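Long-range contact in TetR/AcrR family transcriptional regulator (Bradyrhizobium diazoefficiens, PDB 6G8G), which probably represses transcription as a dimeric TetR-family DNA-binding regulator and binds the flavonoid genistein, to which it responds: residues A29-A41 with A115-F127. Numbering follows the deposited sequence.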
# COMPACT_ATOMS: atom_id res chain seq x y z
N ALA A 29 20.27 10.05 -17.54
CA ALA A 29 20.72 8.80 -18.15
C ALA A 29 20.63 7.63 -17.16
O ALA A 29 20.33 6.49 -17.55
CB ALA A 29 22.14 8.95 -18.65
N ALA A 30 20.91 7.91 -15.90
CA ALA A 30 20.90 6.90 -14.88
C ALA A 30 19.49 6.52 -14.59
O ALA A 30 19.18 5.36 -14.38
CB ALA A 30 21.57 7.41 -13.62
N TRP A 31 18.61 7.50 -14.56
CA TRP A 31 17.20 7.22 -14.32
C TRP A 31 16.71 6.24 -15.39
O TRP A 31 16.14 5.20 -15.07
CB TRP A 31 16.43 8.55 -14.34
CG TRP A 31 15.00 8.49 -14.17
CD1 TRP A 31 14.03 8.99 -15.02
CD2 TRP A 31 14.34 7.96 -13.06
NE1 TRP A 31 12.78 8.77 -14.48
CE2 TRP A 31 12.95 8.13 -13.28
CE3 TRP A 31 14.78 7.32 -11.89
CZ2 TRP A 31 12.00 7.70 -12.38
CZ3 TRP A 31 13.85 6.89 -11.00
CH2 TRP A 31 12.46 7.08 -11.24
N GLN A 32 17.00 6.55 -16.65
CA GLN A 32 16.60 5.71 -17.76
C GLN A 32 17.06 4.26 -17.55
O GLN A 32 16.28 3.33 -17.70
CB GLN A 32 17.20 6.26 -19.04
CG GLN A 32 16.81 5.50 -20.30
CD GLN A 32 15.33 5.50 -20.64
OE1 GLN A 32 14.88 6.33 -21.43
NE2 GLN A 32 14.57 4.53 -20.11
N LEU A 33 18.32 4.06 -17.21
CA LEU A 33 18.81 2.71 -17.04
C LEU A 33 18.23 1.99 -15.84
O LEU A 33 17.94 0.79 -15.89
CB LEU A 33 20.34 2.70 -16.95
CG LEU A 33 21.06 2.99 -18.27
CD1 LEU A 33 22.53 3.26 -18.07
CD2 LEU A 33 20.88 1.82 -19.22
N PHE A 34 18.06 2.70 -14.74
CA PHE A 34 17.53 2.09 -13.56
C PHE A 34 16.13 1.57 -13.87
O PHE A 34 15.76 0.48 -13.41
CB PHE A 34 17.48 3.06 -12.38
CG PHE A 34 18.83 3.45 -11.86
CD1 PHE A 34 19.94 2.67 -12.07
CD2 PHE A 34 18.98 4.61 -11.15
CE1 PHE A 34 21.19 3.07 -11.61
CE2 PHE A 34 20.22 5.01 -10.70
CZ PHE A 34 21.32 4.24 -10.92
N LEU A 35 15.34 2.31 -14.65
CA LEU A 35 14.00 1.80 -14.90
C LEU A 35 13.99 0.78 -16.02
O LEU A 35 13.21 -0.14 -15.94
CB LEU A 35 12.84 2.80 -14.92
CG LEU A 35 13.09 4.22 -15.28
CD1 LEU A 35 13.40 4.30 -16.75
CD2 LEU A 35 11.87 5.03 -14.92
N GLU A 36 14.89 0.87 -17.00
CA GLU A 36 15.03 -0.22 -18.00
C GLU A 36 15.45 -1.53 -17.33
O GLU A 36 14.76 -2.53 -17.45
CB GLU A 36 16.05 0.11 -19.11
CG GLU A 36 15.57 1.03 -20.25
CD GLU A 36 16.70 1.52 -21.18
OE1 GLU A 36 16.64 2.67 -21.67
OE2 GLU A 36 17.66 0.77 -21.43
N GLN A 37 16.53 -1.49 -16.55
CA GLN A 37 17.25 -2.68 -16.11
C GLN A 37 17.25 -2.99 -14.61
O GLN A 37 17.69 -4.05 -14.21
CB GLN A 37 18.70 -2.51 -16.46
CG GLN A 37 19.05 -2.76 -17.90
CD GLN A 37 20.38 -2.10 -18.25
OE1 GLN A 37 21.13 -1.71 -17.37
NE2 GLN A 37 20.66 -1.97 -19.54
N GLY A 38 16.82 -2.05 -13.78
CA GLY A 38 17.00 -2.19 -12.34
C GLY A 38 18.27 -1.53 -11.86
O GLY A 38 19.17 -1.16 -12.63
N PHE A 39 18.34 -1.36 -10.55
CA PHE A 39 19.44 -0.66 -9.93
C PHE A 39 20.72 -1.49 -9.96
O PHE A 39 21.76 -1.04 -10.50
CB PHE A 39 19.06 -0.28 -8.50
CG PHE A 39 20.17 0.41 -7.75
CD1 PHE A 39 20.58 1.69 -8.11
CD2 PHE A 39 20.79 -0.22 -6.68
CE1 PHE A 39 21.59 2.33 -7.43
CE2 PHE A 39 21.80 0.42 -5.99
CZ PHE A 39 22.20 1.70 -6.36
N SER A 40 20.66 -2.70 -9.40
CA SER A 40 21.84 -3.59 -9.39
C SER A 40 22.37 -4.00 -10.77
O SER A 40 23.56 -4.10 -10.99
CB SER A 40 21.51 -4.86 -8.62
OG SER A 40 21.39 -4.58 -7.25
N ALA A 41 21.47 -4.19 -11.71
CA ALA A 41 21.86 -4.51 -13.06
C ALA A 41 22.48 -3.33 -13.85
O ALA A 41 22.90 -3.50 -14.99
CB ALA A 41 20.63 -5.01 -13.80
N ALA A 115 7.25 4.07 -10.33
CA ALA A 115 8.55 3.69 -10.84
C ALA A 115 9.58 3.57 -9.72
O ALA A 115 10.32 2.56 -9.63
CB ALA A 115 9.01 4.70 -11.85
N PHE A 116 9.66 4.58 -8.86
CA PHE A 116 10.62 4.54 -7.73
C PHE A 116 10.41 3.37 -6.84
O PHE A 116 11.37 2.69 -6.42
CB PHE A 116 10.53 5.79 -6.87
CG PHE A 116 11.51 6.83 -7.26
CD1 PHE A 116 12.85 6.69 -6.91
CD2 PHE A 116 11.13 7.92 -8.00
CE1 PHE A 116 13.78 7.59 -7.27
CE2 PHE A 116 12.06 8.85 -8.36
CZ PHE A 116 13.39 8.69 -7.99
N VAL A 117 9.16 3.15 -6.51
CA VAL A 117 8.85 2.08 -5.59
C VAL A 117 9.18 0.75 -6.25
O VAL A 117 9.64 -0.20 -5.59
CB VAL A 117 7.38 2.13 -5.17
CG1 VAL A 117 7.00 0.89 -4.38
CG2 VAL A 117 7.11 3.40 -4.38
N ARG A 118 8.93 0.67 -7.54
CA ARG A 118 9.22 -0.54 -8.25
C ARG A 118 10.70 -0.82 -8.16
O ARG A 118 11.11 -1.91 -7.81
CB ARG A 118 8.82 -0.44 -9.70
CG ARG A 118 8.28 -1.75 -10.16
CD ARG A 118 7.96 -1.63 -11.62
NE ARG A 118 6.50 -1.58 -11.75
CZ ARG A 118 5.79 -0.62 -12.35
NH1 ARG A 118 6.40 0.41 -12.97
NH2 ARG A 118 4.46 -0.74 -12.35
N ILE A 119 11.49 0.18 -8.49
CA ILE A 119 12.93 0.03 -8.49
C ILE A 119 13.47 -0.37 -7.13
O ILE A 119 14.29 -1.28 -7.07
CB ILE A 119 13.62 1.31 -8.93
CG1 ILE A 119 13.38 1.54 -10.41
CG2 ILE A 119 15.12 1.21 -8.69
CD1 ILE A 119 13.71 2.95 -10.86
N ILE A 120 12.99 0.26 -6.06
CA ILE A 120 13.45 -0.10 -4.73
C ILE A 120 12.96 -1.49 -4.26
O ILE A 120 13.73 -2.28 -3.66
CB ILE A 120 13.04 0.96 -3.73
CG1 ILE A 120 13.75 2.24 -4.06
CG2 ILE A 120 13.41 0.51 -2.32
CD1 ILE A 120 13.06 3.48 -3.53
N ALA A 121 11.69 -1.78 -4.51
CA ALA A 121 11.12 -3.05 -4.11
C ALA A 121 11.81 -4.22 -4.79
O ALA A 121 11.91 -5.30 -4.21
CB ALA A 121 9.65 -3.07 -4.45
N ASN A 122 12.24 -4.01 -6.02
CA ASN A 122 12.80 -5.08 -6.82
C ASN A 122 14.21 -5.40 -6.32
O ASN A 122 14.80 -6.40 -6.71
CB ASN A 122 12.70 -4.77 -8.34
CG ASN A 122 11.31 -5.07 -8.91
OD1 ASN A 122 10.28 -5.01 -8.23
ND2 ASN A 122 11.29 -5.45 -10.19
N GLU A 123 14.73 -4.58 -5.40
CA GLU A 123 15.99 -4.87 -4.75
C GLU A 123 15.84 -5.83 -3.55
O GLU A 123 16.84 -6.25 -2.96
CB GLU A 123 16.67 -3.57 -4.30
CG GLU A 123 17.24 -2.74 -5.44
CD GLU A 123 17.85 -3.56 -6.62
OE1 GLU A 123 17.33 -3.41 -7.73
OE2 GLU A 123 18.80 -4.35 -6.50
N SER A 124 14.62 -6.18 -3.18
CA SER A 124 14.40 -7.24 -2.18
C SER A 124 15.18 -6.97 -0.89
O SER A 124 15.75 -7.88 -0.31
CB SER A 124 14.79 -8.61 -2.77
OG SER A 124 14.29 -8.78 -4.10
N GLY A 125 15.22 -5.71 -0.48
CA GLY A 125 15.79 -5.32 0.79
C GLY A 125 17.30 -5.25 0.88
O GLY A 125 17.82 -5.19 1.97
N ARG A 126 18.01 -5.26 -0.23
CA ARG A 126 19.46 -5.15 -0.16
C ARG A 126 19.99 -3.73 -0.06
O ARG A 126 21.20 -3.53 -0.01
CB ARG A 126 20.11 -5.75 -1.42
CG ARG A 126 19.78 -7.18 -1.75
CD ARG A 126 20.75 -7.79 -2.76
NE ARG A 126 19.93 -8.41 -3.79
CZ ARG A 126 19.48 -7.77 -4.87
NH1 ARG A 126 18.68 -8.39 -5.73
NH2 ARG A 126 19.85 -6.51 -5.11
N PHE A 127 19.12 -2.73 -0.13
CA PHE A 127 19.58 -1.36 -0.01
C PHE A 127 18.72 -0.60 0.98
O PHE A 127 18.09 0.37 0.63
CB PHE A 127 19.67 -0.68 -1.39
CG PHE A 127 20.76 -1.28 -2.27
CD1 PHE A 127 22.10 -0.99 -2.04
CD2 PHE A 127 20.46 -2.17 -3.30
CE1 PHE A 127 23.11 -1.56 -2.82
CE2 PHE A 127 21.46 -2.75 -4.08
CZ PHE A 127 22.79 -2.44 -3.83
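Ser40 and Arg126 converge on one carboxylate oxygen of Glu123. Ser40 OG donates to Glu123 OE2 at 2.7 Å, arriving from above the carboxylate plane, while Arg126 NH2 reaches the same OE2 at 2.8 Å from the opposite face in a salt bridge closed within the turn. An acid suits this buried place because its negative charge pairs with Arg126 while the same oxygen still accepts the hydroxyl of Ser40. A leucine here would probably leave the charge of Arg126 without its mate and the hydroxyl of Ser40 without its acceptor.

Beside this polar group, Phe39 and Phe127 form a T-shaped pair: the CD2–CE2 edge of Phe39 points at the face of Phe127, with the planes at 87° and Phe39 CE2 3.7 Å from Phe127 CZ. Flat rings suit both places, since a thin edge can fit closely against a broad face.

In TetR-family regulators an N-terminal helix-turn-helix DNA-binding domain is joined to a helical ligand-binding domain, and this contact links the two. Within helix 23-37 of the former, the segment 29-37 crosses the segment 115-121 of the latter at 62°, and both also pack on the connecting helix 65-82.

Apolar side chains fill the crossing. Ile119, whose two branches reach different neighbours, sends CD1 to Trp31 CZ3 (3.9 Å) and to CB of Phe34 and Leu35, while its CG2 lies against Phe39 CB. The six-membered ring of Trp31 meets Phe116 obliquely, planes at 33°, its CH2 lying over one Phe116 face; the broad indole reaches Phe116, Ile119 and Ala115 at once. Ala115, small enough to sit close to the indole, touches Trp31 CH2 and Leu35 CD2 through its methyl.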